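Local coordinates for flagellar motor switch protein FliG (Aquifex aeolicus, PDB 3HJL) that probably forms part of the rotor-mounted switch complex at the base of the flagellar motor, which sets the direction of rotation in response to chemotaxis signals, at residues 52-55 with 56-60; 91-94 with 95-98; 129-132 with 133-137; 258-261 with 262-266; 289-292 with 293-296. All coordinates share one frame; numbering follows the deposited sequence.

Interaction 1 of 5, residues 52-55 with 56-60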
loop_
_atom_site.group_PDB
_atom_site.type_symbol
_atom_site.label_atom_id
_atom_site.label_comp_id
_atom_site.label_asym_id
_atom_site.label_seq_id
_atom_site.Cartn_x
_atom_site.Cartn_y
_atom_site.Cartn_z
ATOM N N VAL A 52 30.561 -11.706 -10.221
ATOM C CA VAL A 52 30.322 -12.207 -8.867
ATOM C C VAL A 52 29.311 -11.316 -8.139
ATOM O O VAL A 52 29.441 -10.095 -8.197
ATOM C CB VAL A 52 31.623 -12.200 -8.046
ATOM C CG1 VAL A 52 31.366 -12.720 -6.638
ATOM C CG2 VAL A 52 32.709 -13.024 -8.744
ATOM N N PRO A 53 28.295 -11.920 -7.466
ATOM C CA PRO A 53 27.343 -11.151 -6.654
ATOM C C PRO A 53 28.012 -10.190 -5.672
ATOM O O PRO A 53 29.091 -10.483 -5.163
ATOM C CB PRO A 53 26.581 -12.237 -5.898
ATOM C CG PRO A 53 26.608 -13.402 -6.809
ATOM C CD PRO A 53 27.922 -13.350 -7.513
ATOM N N GLU A 54 27.371 -9.049 -5.431
ATOM C CA GLU A 54 27.945 -7.980 -4.602
ATOM C C GLU A 54 28.344 -8.427 -3.194
ATOM O O GLU A 54 29.414 -8.056 -2.720
ATOM C CB GLU A 54 26.976 -6.803 -4.508
ATOM C CG GLU A 54 27.566 -5.577 -3.839
ATOM C CD GLU A 54 26.687 -4.362 -3.979
ATOM O OE1 GLU A 54 25.453 -4.525 -4.117
ATOM O OE2 GLU A 54 27.235 -3.240 -3.939
ATOM N N GLU A 55 27.474 -9.205 -2.544
ATOM C CA GLU A 55 27.730 -9.761 -1.203
ATOM C C GLU A 55 28.980 -10.648 -1.183
ATOM O O GLU A 55 29.743 -10.632 -0.214
ATOM C CB GLU A 55 26.511 -10.570 -0.715
ATOM C CG GLU A 55 26.571 -10.997 0.767
ATOM C CD GLU A 55 25.312 -11.728 1.238
ATOM O OE1 GLU A 55 24.780 -12.569 0.480
ATOM O OE2 GLU A 55 24.873 -11.482 2.384
ATOM N N GLU A 56 29.177 -11.420 -2.253
ATOM C CA GLU A 56 30.362 -12.262 -2.400
ATOM C C GLU A 56 31.629 -11.462 -2.769
ATOM O O GLU A 56 32.734 -11.884 -2.425
ATOM C CB GLU A 56 30.097 -13.397 -3.399
ATOM C CG GLU A 56 28.978 -14.349 -2.931
ATOM C CD GLU A 56 28.563 -15.378 -3.985
ATOM O OE1 GLU A 56 29.453 -15.935 -4.669
ATOM O OE2 GLU A 56 27.341 -15.654 -4.099
ATOM N N ILE A 57 31.482 -10.329 -3.466
ATOM C CA ILE A 57 32.636 -9.451 -3.755
ATOM C C ILE A 57 33.145 -8.790 -2.470
ATOM O O ILE A 57 34.352 -8.581 -2.321
ATOM C CB ILE A 57 32.312 -8.344 -4.779
ATOM C CG1 ILE A 57 32.065 -8.933 -6.167
ATOM C CG2 ILE A 57 33.461 -7.370 -4.883
ATOM C CD1 ILE A 57 31.728 -7.890 -7.223
ATOM N N GLU A 58 32.229 -8.461 -1.552
ATOM C CA GLU A 58 32.610 -7.932 -0.231
ATOM C C GLU A 58 33.420 -8.943 0.600
ATOM O O GLU A 58 34.389 -8.569 1.254
ATOM C CB GLU A 58 31.376 -7.503 0.564
ATOM C CG GLU A 58 30.698 -6.256 0.027
ATOM C CD GLU A 58 29.417 -5.914 0.772
ATOM O OE1 GLU A 58 29.236 -6.386 1.921
ATOM O OE2 GLU A 58 28.591 -5.162 0.207
ATOM N N ASN A 59 32.993 -10.205 0.589
ATOM C CA ASN A 59 33.696 -11.276 1.297
ATOM C C ASN A 59 35.074 -11.546 0.680
ATOM O O ASN A 59 36.036 -11.772 1.403
ATOM C CB ASN A 59 32.860 -12.562 1.306
ATOM C CG ASN A 59 31.571 -12.433 2.117
ATOM O OD1 ASN A 59 31.507 -11.701 3.108
ATOM N ND2 ASN A 59 30.545 -13.166 1.706
ATOM N N ILE A 60 35.153 -11.523 -0.653
ATOM C CA ILE A 60 36.443 -11.596 -1.382
ATOM C C ILE A 60 37.357 -10.413 -1.026
ATOM O O ILE A 60 38.555 -10.595 -0.811
ATOM C CB ILE A 60 36.233 -11.576 -2.926
ATOM C CG1 ILE A 60 35.615 -12.890 -3.413
ATOM C CG2 ILE A 60 37.559 -11.349 -3.661
ATOM C CD1 ILE A 60 35.085 -12.824 -4.842
#

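Interaction 2 of 5, residues 91-94 with 95-98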
loop_
_atom_site.group_PDB
_atom_site.type_symbol
_atom_site.label_atom_id
_atom_site.label_comp_id
_atom_site.label_asym_id
_atom_site.label_seq_id
_atom_site.Cartn_x
_atom_site.Cartn_y
_atom_site.Cartn_z
ATOM N N PRO A 91 29.579 -6.988 -12.420
ATOM C CA PRO A 91 28.333 -7.436 -11.817
ATOM C C PRO A 91 27.668 -8.549 -12.630
ATOM O O PRO A 91 27.972 -8.719 -13.810
ATOM C CB PRO A 91 27.477 -6.172 -11.832
ATOM C CG PRO A 91 27.921 -5.441 -13.029
ATOM C CD PRO A 91 29.374 -5.770 -13.230
ATOM N N THR A 92 26.759 -9.283 -11.992
ATOM C CA THR A 92 26.075 -10.421 -12.618
ATOM C C THR A 92 24.909 -9.936 -13.490
ATOM O O THR A 92 24.455 -8.797 -13.348
ATOM C CB THR A 92 25.514 -11.389 -11.543
ATOM O OG1 THR A 92 24.486 -10.730 -10.801
ATOM C CG2 THR A 92 26.594 -11.830 -10.584
ATOM N N LEU A 93 24.443 -10.802 -14.396
ATOM C CA LEU A 93 23.264 -10.507 -15.241
ATOM C C LEU A 93 22.033 -10.228 -14.400
ATOM O O LEU A 93 21.231 -9.379 -14.757
ATOM C CB LEU A 93 22.938 -11.669 -16.217
ATOM C CG LEU A 93 23.667 -11.738 -17.561
ATOM C CD1 LEU A 93 23.302 -13.029 -18.305
ATOM C CD2 LEU A 93 23.329 -10.533 -18.411
ATOM N N ALA A 94 21.874 -10.983 -13.309
ATOM C CA ALA A 94 20.777 -10.783 -12.357
ATOM C C ALA A 94 20.775 -9.358 -11.804
ATOM O O ALA A 94 19.732 -8.711 -11.767
ATOM C CB ALA A 94 20.893 -11.767 -11.226
ATOM N N GLU A 95 21.949 -8.880 -11.386
ATOM C CA GLU A 95 22.097 -7.502 -10.882
ATOM C C GLU A 95 21.819 -6.458 -11.956
ATOM O O GLU A 95 21.193 -5.441 -11.672
ATOM C CB GLU A 95 23.484 -7.298 -10.267
ATOM C CG GLU A 95 23.634 -8.068 -8.956
ATOM C CD GLU A 95 25.040 -8.067 -8.383
ATOM O OE1 GLU A 95 26.021 -7.928 -9.144
ATOM O OE2 GLU A 95 25.156 -8.250 -7.154
ATOM N N LYS A 96 22.257 -6.725 -13.191
ATOM C CA LYS A 96 21.941 -5.857 -14.335
ATOM C C LYS A 96 20.435 -5.818 -14.598
ATOM O O LYS A 96 19.887 -4.769 -14.890
ATOM C CB LYS A 96 22.672 -6.314 -15.595
ATOM C CG LYS A 96 24.208 -6.181 -15.539
ATOM C CD LYS A 96 24.867 -7.008 -16.654
ATOM C CE LYS A 96 26.304 -6.581 -16.918
ATOM N NZ LYS A 96 26.965 -7.479 -17.929
ATOM N N PHE A 97 19.775 -6.965 -14.488
ATOM C CA PHE A 97 18.317 -7.049 -14.663
ATOM C C PHE A 97 17.577 -6.287 -13.554
ATOM O O PHE A 97 16.597 -5.603 -13.824
ATOM C CB PHE A 97 17.862 -8.512 -14.665
ATOM C CG PHE A 97 18.206 -9.293 -15.936
ATOM C CD1 PHE A 97 17.520 -10.465 -16.212
ATOM C CD2 PHE A 97 19.149 -8.841 -16.878
ATOM C CE1 PHE A 97 17.799 -11.209 -17.365
ATOM C CE2 PHE A 97 19.423 -9.582 -18.029
ATOM C CZ PHE A 97 18.740 -10.756 -18.276
ATOM N N ARG A 98 18.043 -6.421 -12.312
ATOM C CA ARG A 98 17.461 -5.698 -11.172
ATOM C C ARG A 98 17.472 -4.193 -11.403
ATOM O O ARG A 98 16.448 -3.542 -11.252
ATOM C CB ARG A 98 18.207 -6.043 -9.882
ATOM C CG ARG A 98 17.773 -5.235 -8.662
ATOM C CD ARG A 98 18.432 -5.716 -7.385
ATOM N NE ARG A 98 17.985 -7.061 -6.998
ATOM C CZ ARG A 98 18.688 -8.194 -7.117
ATOM N NH1 ARG A 98 19.966 -8.213 -7.520
ATOM N NH2 ARG A 98 18.113 -9.339 -6.756
#

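Interaction 3 of 5, residues 129-132 with 133-137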
loop_
_atom_site.group_PDB
_atom_site.type_symbol
_atom_site.label_atom_id
_atom_site.label_comp_id
_atom_site.label_asym_id
_atom_site.label_seq_id
_atom_site.Cartn_x
_atom_site.Cartn_y
_atom_site.Cartn_z
ATOM N N HIS A 129 8.901 22.170 -0.577
ATOM C CA HIS A 129 10.161 22.901 -0.555
ATOM C C HIS A 129 10.663 23.048 -2.005
ATOM O O HIS A 129 10.552 22.100 -2.767
ATOM C CB HIS A 129 11.196 22.154 0.285
ATOM C CG HIS A 129 12.457 22.926 0.509
ATOM N ND1 HIS A 129 13.494 22.930 -0.394
ATOM C CD2 HIS A 129 12.851 23.718 1.533
ATOM C CE1 HIS A 129 14.462 23.711 0.050
ATOM N NE2 HIS A 129 14.108 24.180 1.230
ATOM N N PRO A 130 11.177 24.244 -2.400
ATOM C CA PRO A 130 11.625 24.454 -3.797
ATOM C C PRO A 130 12.614 23.410 -4.349
ATOM O O PRO A 130 12.568 23.098 -5.543
ATOM C CB PRO A 130 12.275 25.835 -3.749
ATOM C CG PRO A 130 11.598 26.531 -2.639
ATOM C CD PRO A 130 11.314 25.483 -1.606
ATOM N N GLN A 131 13.525 22.932 -3.501
ATOM C CA GLN A 131 14.456 21.844 -3.855
ATOM C C GLN A 131 13.739 20.532 -4.197
ATOM O O GLN A 131 14.191 19.789 -5.065
ATOM C CB GLN A 131 15.467 21.608 -2.720
ATOM C CG GLN A 131 16.634 20.646 -3.070
ATOM C CD GLN A 131 17.549 21.182 -4.157
ATOM O OE1 GLN A 131 17.600 22.382 -4.389
ATOM N NE2 GLN A 131 18.292 20.290 -4.817
ATOM N N THR A 132 12.646 20.247 -3.491
ATOM C CA THR A 132 11.797 19.075 -3.765
ATOM C C THR A 132 11.088 19.199 -5.121
ATOM O O THR A 132 10.979 18.212 -5.863
ATOM C CB THR A 132 10.727 18.904 -2.654
ATOM O OG1 THR A 132 11.370 18.948 -1.373
ATOM C CG2 THR A 132 9.969 17.596 -2.795
ATOM N N ILE A 133 10.612 20.410 -5.435
ATOM C CA ILE A 133 9.939 20.673 -6.717
ATOM C C ILE A 133 10.953 20.524 -7.865
ATOM O O ILE A 133 10.654 19.897 -8.883
ATOM C CB ILE A 133 9.300 22.090 -6.782
ATOM C CG1 ILE A 133 8.334 22.333 -5.603
ATOM C CG2 ILE A 133 8.544 22.262 -8.104
ATOM C CD1 ILE A 133 7.671 23.704 -5.604
ATOM N N ALA A 134 12.163 21.053 -7.654
ATOM C CA ALA A 134 13.255 20.984 -8.634
ATOM C C ALA A 134 13.678 19.546 -8.903
ATOM O O ALA A 134 13.840 19.156 -10.052
ATOM C CB ALA A 134 14.447 21.782 -8.145
ATOM N N LEU A 135 13.877 18.776 -7.835
ATOM C CA LEU A 135 14.230 17.353 -7.947
ATOM C C LEU A 135 13.172 16.556 -8.713
ATOM O O LEU A 135 13.513 15.657 -9.487
ATOM C CB LEU A 135 14.460 16.730 -6.553
ATOM C CG LEU A 135 15.794 17.054 -5.875
ATOM C CD1 LEU A 135 15.708 16.909 -4.340
ATOM C CD2 LEU A 135 16.884 16.162 -6.456
ATOM N N PHE A 136 11.900 16.866 -8.467
ATOM C CA PHE A 136 10.763 16.216 -9.158
ATOM C C PHE A 136 10.698 16.615 -10.642
ATOM O O PHE A 136 10.595 15.751 -11.518
ATOM C CB PHE A 136 9.446 16.595 -8.461
ATOM C CG PHE A 136 8.229 15.857 -8.980
ATOM C CD1 PHE A 136 7.956 14.571 -8.559
ATOM C CD2 PHE A 136 7.328 16.480 -9.834
ATOM C CE1 PHE A 136 6.831 13.898 -9.009
ATOM C CE2 PHE A 136 6.197 15.807 -10.299
ATOM C CZ PHE A 136 5.947 14.521 -9.878
ATOM N N LEU A 137 10.753 17.919 -10.913
ATOM C CA LEU A 137 10.719 18.423 -12.283
ATOM C C LEU A 137 11.933 18.009 -13.111
ATOM O O LEU A 137 11.795 17.814 -14.312
ATOM C CB LEU A 137 10.544 19.954 -12.330
ATOM C CG LEU A 137 9.198 20.550 -11.878
ATOM C CD1 LEU A 137 9.144 22.025 -12.222
ATOM C CD2 LEU A 137 8.020 19.844 -12.498
#

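Interaction 4 of 5, residues 258-261 with 262-266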
loop_
_atom_site.group_PDB
_atom_site.type_symbol
_atom_site.label_atom_id
_atom_site.label_comp_id
_atom_site.label_asym_id
_atom_site.label_seq_id
_atom_site.Cartn_x
_atom_site.Cartn_y
_atom_site.Cartn_z
ATOM N N VAL A 258 -37.987 -14.275 20.621
ATOM C CA VAL A 258 -37.019 -13.320 21.204
ATOM C C VAL A 258 -37.076 -13.227 22.735
ATOM O O VAL A 258 -38.140 -13.330 23.343
ATOM C CB VAL A 258 -37.118 -11.851 20.617
ATOM C CG1 VAL A 258 -36.694 -11.816 19.178
ATOM C CG2 VAL A 258 -38.514 -11.255 20.795
ATOM N N ASP A 259 -35.900 -13.050 23.331
ATOM C CA ASP A 259 -35.752 -12.806 24.760
ATOM C C ASP A 259 -36.293 -11.402 25.073
ATOM O O ASP A 259 -36.136 -10.474 24.262
ATOM C CB ASP A 259 -34.264 -12.903 25.128
ATOM C CG ASP A 259 -33.983 -12.520 26.561
ATOM O OD1 ASP A 259 -34.677 -13.025 27.471
ATOM O OD2 ASP A 259 -33.035 -11.736 26.779
ATOM N N LYS A 260 -36.946 -11.268 26.229
ATOM C CA LYS A 260 -37.530 -9.996 26.682
ATOM C C LYS A 260 -36.472 -8.908 26.880
ATOM O O LYS A 260 -36.665 -7.769 26.442
ATOM C CB LYS A 260 -38.312 -10.197 28.000
ATOM C CG LYS A 260 -38.887 -8.895 28.599
ATOM C CD LYS A 260 -39.657 -9.110 29.887
ATOM C CE LYS A 260 -39.988 -7.757 30.513
ATOM N NZ LYS A 260 -41.046 -7.831 31.541
ATOM N N ASN A 261 -35.385 -9.252 27.569
ATOM C CA ASN A 261 -34.307 -8.299 27.849
ATOM C C ASN A 261 -33.647 -7.812 26.555
ATOM O O ASN A 261 -33.377 -6.619 26.408
ATOM C CB ASN A 261 -33.246 -8.900 28.798
ATOM C CG ASN A 261 -33.814 -9.278 30.175
ATOM O OD1 ASN A 261 -34.747 -8.647 30.681
ATOM N ND2 ASN A 261 -33.234 -10.310 30.787
ATOM N N THR A 262 -33.403 -8.733 25.621
ATOM C CA THR A 262 -32.843 -8.378 24.304
ATOM C C THR A 262 -33.761 -7.415 23.554
ATOM O O THR A 262 -33.296 -6.402 23.027
ATOM C CB THR A 262 -32.609 -9.630 23.425
ATOM O OG1 THR A 262 -31.751 -10.546 24.115
ATOM C CG2 THR A 262 -31.977 -9.248 22.086
ATOM N N LEU A 263 -35.061 -7.718 23.537
ATOM C CA LEU A 263 -36.049 -6.855 22.866
ATOM C C LEU A 263 -36.176 -5.480 23.543
ATOM O O LEU A 263 -36.304 -4.474 22.866
ATOM C CB LEU A 263 -37.425 -7.540 22.815
ATOM C CG LEU A 263 -38.493 -6.840 21.964
ATOM C CD1 LEU A 263 -38.066 -6.818 20.504
ATOM C CD2 LEU A 263 -39.862 -7.490 22.118
ATOM N N MET A 264 -36.207 -5.459 24.871
ATOM C CA MET A 264 -36.254 -4.202 25.625
ATOM C C MET A 264 -35.096 -3.287 25.266
ATOM O O MET A 264 -35.302 -2.111 24.962
ATOM C CB MET A 264 -36.202 -4.462 27.137
ATOM C CG MET A 264 -37.548 -4.773 27.763
ATOM S SD MET A 264 -37.554 -4.998 29.550
ATOM C CE MET A 264 -36.249 -3.914 30.075
ATOM N N ILE A 265 -33.884 -3.844 25.328
ATOM C CA ILE A 265 -32.644 -3.117 25.038
ATOM C C ILE A 265 -32.620 -2.608 23.596
ATOM O O ILE A 265 -32.272 -1.449 23.351
ATOM C CB ILE A 265 -31.394 -4.007 25.301
ATOM C CG1 ILE A 265 -31.229 -4.287 26.806
ATOM C CG2 ILE A 265 -30.119 -3.329 24.774
ATOM C CD1 ILE A 265 -30.698 -3.096 27.599
ATOM N N ALA A 266 -32.998 -3.482 22.657
ATOM C CA ALA A 266 -33.118 -3.133 21.231
ATOM C C ALA A 266 -34.063 -1.967 20.992
ATOM O O ALA A 266 -33.801 -1.118 20.132
ATOM C CB ALA A 266 -33.597 -4.335 20.431
#

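Interaction 5 of 5, residues 289-292 with 293-296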
loop_
_atom_site.group_PDB
_atom_site.type_symbol
_atom_site.label_atom_id
_atom_site.label_comp_id
_atom_site.label_asym_id
_atom_site.label_seq_id
_atom_site.Cartn_x
_atom_site.Cartn_y
_atom_site.Cartn_z
ATOM N N LEU A 289 -45.873 -3.991 31.884
ATOM C CA LEU A 289 -44.659 -4.403 32.611
ATOM C C LEU A 289 -43.367 -4.210 31.779
ATOM O O LEU A 289 -42.303 -3.930 32.337
ATOM C CB LEU A 289 -44.788 -5.869 33.086
ATOM C CG LEU A 289 -43.621 -6.513 33.857
ATOM C CD1 LEU A 289 -43.250 -5.710 35.098
ATOM C CD2 LEU A 289 -43.962 -7.940 34.249
ATOM N N PHE A 290 -43.471 -4.364 30.458
ATOM C CA PHE A 290 -42.325 -4.211 29.540
ATOM C C PHE A 290 -41.815 -2.766 29.521
ATOM O O PHE A 290 -40.603 -2.522 29.606
ATOM C CB PHE A 290 -42.753 -4.633 28.129
ATOM C CG PHE A 290 -41.624 -4.767 27.146
ATOM C CD1 PHE A 290 -41.266 -3.700 26.324
ATOM C CD2 PHE A 290 -41.019 -6.001 26.937
ATOM C CE1 PHE A 290 -40.277 -3.841 25.368
ATOM C CE2 PHE A 290 -40.038 -6.153 25.975
ATOM C CZ PHE A 290 -39.662 -5.067 25.194
ATOM N N LEU A 291 -42.747 -1.825 29.377
ATOM C CA LEU A 291 -42.438 -0.395 29.412
ATOM C C LEU A 291 -41.849 0.028 30.754
ATOM O O LEU A 291 -40.932 0.856 30.799
ATOM C CB LEU A 291 -43.694 0.435 29.133
ATOM C CG LEU A 291 -44.269 0.365 27.721
ATOM C CD1 LEU A 291 -45.624 1.050 27.665
ATOM C CD2 LEU A 291 -43.302 0.998 26.725
ATOM N N GLU A 292 -42.396 -0.522 31.838
ATOM C CA GLU A 292 -41.908 -0.236 33.190
ATOM C C GLU A 292 -40.494 -0.768 33.408
ATOM O O GLU A 292 -39.633 -0.057 33.941
ATOM C CB GLU A 292 -42.862 -0.808 34.238
ATOM C CG GLU A 292 -44.175 -0.038 34.338
ATOM C CD GLU A 292 -45.223 -0.737 35.194
ATOM O OE1 GLU A 292 -44.902 -1.758 35.845
ATOM O OE2 GLU A 292 -46.375 -0.256 35.216
ATOM N N ASP A 293 -40.252 -2.005 32.981
ATOM C CA ASP A 293 -38.911 -2.589 33.043
ATOM C C ASP A 293 -37.916 -1.892 32.095
ATOM O O ASP A 293 -36.718 -1.905 32.375
ATOM C CB ASP A 293 -38.944 -4.097 32.752
ATOM C CG ASP A 293 -39.633 -4.898 33.848
ATOM O OD1 ASP A 293 -40.273 -5.912 33.503
ATOM O OD2 ASP A 293 -39.539 -4.526 35.046
ATOM N N MET A 294 -38.399 -1.327 30.976
ATOM C CA MET A 294 -37.537 -0.544 30.057
ATOM C C MET A 294 -36.925 0.687 30.735
ATOM O O MET A 294 -35.759 0.998 30.498
ATOM C CB MET A 294 -38.278 -0.110 28.768
ATOM C CG MET A 294 -38.192 -1.106 27.597
ATOM S SD MET A 294 -38.428 -0.341 25.962
ATOM C CE MET A 294 -40.126 0.183 26.096
ATOM N N GLU A 295 -37.714 1.397 31.546
ATOM C CA GLU A 295 -37.185 2.517 32.349
ATOM C C GLU A 295 -36.250 2.004 33.463
ATOM O O GLU A 295 -35.272 2.668 33.818
ATOM C CB GLU A 295 -38.325 3.348 32.951
ATOM C CG GLU A 295 -37.861 4.642 33.658
ATOM C CD GLU A 295 -39.014 5.525 34.136
ATOM O OE1 GLU A 295 -40.039 5.614 33.427
ATOM O OE2 GLU A 295 -38.878 6.157 35.207
ATOM N N ALA A 296 -36.557 0.813 33.991
ATOM C CA ALA A 296 -35.756 0.152 35.034
ATOM C C ALA A 296 -34.297 -0.146 34.653
ATOM O O ALA A 296 -33.453 -0.298 35.537
ATOM C CB ALA A 296 -36.438 -1.144 35.453
#

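Interaction 1 of 5, residues 52-55 with 56-60
V52 lies over the first turn of helix 54-70, its CG1 methyl 3.5 Å from CB of E56 and its CB 3.8 Å from CG1 of I57. The two valine methyls are not equivalent here. CG1 stands anti to the valine's own backbone N (chi1 180°), which carries it over the helix start and also leaves it 4.1 Å from CD1 of I60, one turn further on. V52 thus touches E56, I57 and I60 from just ahead of the helix, although it is not itself helical.

P53 occupies the N-cap position, and its O accepts from N of I57 at 2.9 Å, the opening i to i+4 bond of the helix. Its ring lies alongside the side chain of E56, both pointing the same way, and CG of P53 is 3.6 Å from OE2 of E56.

The next residue repeats the backbone pattern, N of E58 donating to O of E54, while the bond from N of N59 to O of E55 is weak. E54 and E58 bring their carboxylates to one side of the helix, with planes 69° apart and the two OE2 atoms 4.8 Å from each other. K86 probably eases this proximity of like charges, since it forms a salt bridge with E58 and a longer, weak ion pair with E54. In this N-terminal region of FliG, I57 is buried against I85 and K86 of helix 78-88, and I89 just beyond that helix touches both V52 and I57.

Interaction 2 of 5, residues 91-94 with 95-98
N of F97 donates to O of L93 at 2.8 Å, the shortest polar bond in the first turns of helix 93-114. Ahead of it stands a capping box with T92 as the N-cap: OG1 of T92 accepts the backbone N-H of E95 at 3.2 Å, and OE1 of E95 in turn accepts the N-H of T92, also at 3.2 Å. Both bonds are fairly straight, with N-H...O angles above 160°. OE1 of E95 is approached from its anti side, but the donor stands 33° out of the carboxylate plane.

The threonine hydroxyl is placed for this task by its first torsion: at chi1 66° OG1 sits between the backbone N and the carbonyl carbon, facing the amide of the first turn. E95 reaches back along an extended chain, its CG packed 3.3 Å from OG1 of T92, and the two side chains pass at a slant. OE1 of E95 also lies 3.5 Å from CB of P91.

The other carboxylate oxygen, OE2 of E95, is used outside the cap, accepting from the backbone N of E54 in the first turn of helix 54-70. T92 meanwhile touches S51 and P53, and the capping box thus joins two helix starts within the N-terminal region of the protein.

Beyond the cap the regular pattern takes over, N of K96 donating to O of T92 and N of R98 to O of A94. L93 and F97 run side by side in the same direction on an exposed flank, where CD2 of L93 is 4.0 Å from CE2 of F97.

Interaction 3 of 5, residues 129-132 with 133-137
Q131 and L135, one turn apart on helix 130-137, meet through CG of Q131 and CD1 of L135 at 4.1 Å, a light contact on the partly exposed flank. L135 packs more closely on the backbone, its CD1 lying 3.3 Å from O of Q131, the carbonyl that accepts N of L135. Q131 bends at chi2 (65°), and its OE1 receives a weak hydrogen bond from R163, so that two residues of the EHPQR motif are joined.

H129, exposed at the N-cap, uses its ring to close the helix start: ND1 accepts N of Q131 at 3.1 Å, with the donor 27° out of the ring plane. CD of P130 lies over one face of the imidazole, 3.5 Å above its plane and offset toward the rim.

The tightly packed side belongs to I133, A134 and F136, all buried. Within the helix these side chains meet mainly backbone carbonyls, CB of A134 lying 3.5 Å from O of P130. In this middle region of FliG, I133 and A134 face V160, R163 and I164 of helix 154-166, F136 packs on A179 and L182 of helix 172-193, and L137 meets S145, I148 and I149 of helix 142-150.

Interaction 4 of 5, residues 258-261 with 262-266
The backbone enters helix 260-268 through D259, an extended N-cap residue whose O accepts N of L263 at 3.0 Å, and the next two bonds follow as N of M264 to O of K260 and N of I265 to O of N261. The cap itself is made by the carboxylate of D259. Its OD2 takes both the backbone N of T262 and the hydroxyl OG1 of T262, each at 3.2 Å, so one oxygen grips the residue three positions on at two points. The two donors come from different directions: OG1 of T262 meets the anti lone pair of OD2, whereas N of T262 stands 54° above the carboxylate plane. The side chains of D259 and T262 cross at about a right angle, with CG of D259 anti to its own backbone N (chi1 174°) and so carried forward over the first turn.

On another flank, K260 runs out fully extended and its CE passes 3.8 Å from SD of M264. The ammonium group then leads away from the sulfur to a salt bridge with D293 of helix 284-296. V258, just ahead of the cap, packs CG2 on CD2 of L263 at 4.2 Å and also touches I315 of helix 302-320.

This start of a helix in the C-terminal region thus combines a polar cap with an apolar flank. The negative carboxylate at the N-terminal end would probably be stabilised by the helix dipole, and the hydroxyl of T262, donating to OD2, helps to fix the rotation of the D259 side chain.

Interaction 5 of 5, residues 289-292 with 293-296
A Met-aromatic contact marks the inner flank of helix 284-296, where M294 lies one turn beyond F290. SD of M294 is 5.1 Å from the centroid of the F290 ring and 60° off its normal, an oblique approach, with CE1 of the ring as its nearest atom at 4.0 Å. M294 bends at its last torsion (chi3 -66°), and this turns the terminal methyl back toward L291 and the ring. Both F290 and M294 are buried, packed on M264 of helix 260-268, and F290 also meets L279 of helix 272-279. The contact therefore belongs to the helix packing of the C-terminal region of FliG.

The backbone beneath carries the i to i+4 bonds of the helix: N of D293 donates to O of L289 and N of M294 to O of F290, both at 2.9 Å, while the bond from N of E295 to O of L291 is weak.

On a second flank, L289 lies against the carboxylate of D293, its CD1 3.4 Å from OD1. That oxygen forms a salt bridge with K260, which probably stabilises its charge beside the leucine. Doubtful in detail, because shorter than a normal methyl contact, is the 3.3 Å between CE of M294 and CD2 of L291.

How the interactions relate
The five contacts fall into two touching pairs and one that stands apart. Interactions 1 and 2, centres 13 Å apart, join the starts of helices 54-70 and 93-114: OE2 of E95 lies 2.9 Å from N of E54, a probable hydrogen bond. Interactions 4 and 5, centres 11 Å apart, are linked by the salt bridge from NZ of K260 to OD1 of D293 at 2.9 Å and by M264 packing on F290. Interaction 3, which holds part of the EHPQR motif, lies about 31 Å from interaction 2 and 63 Å from interaction 4, centre to centre. The 80 Å between the centres of interactions 1 and 5 reflects the elongated, all-helical chain.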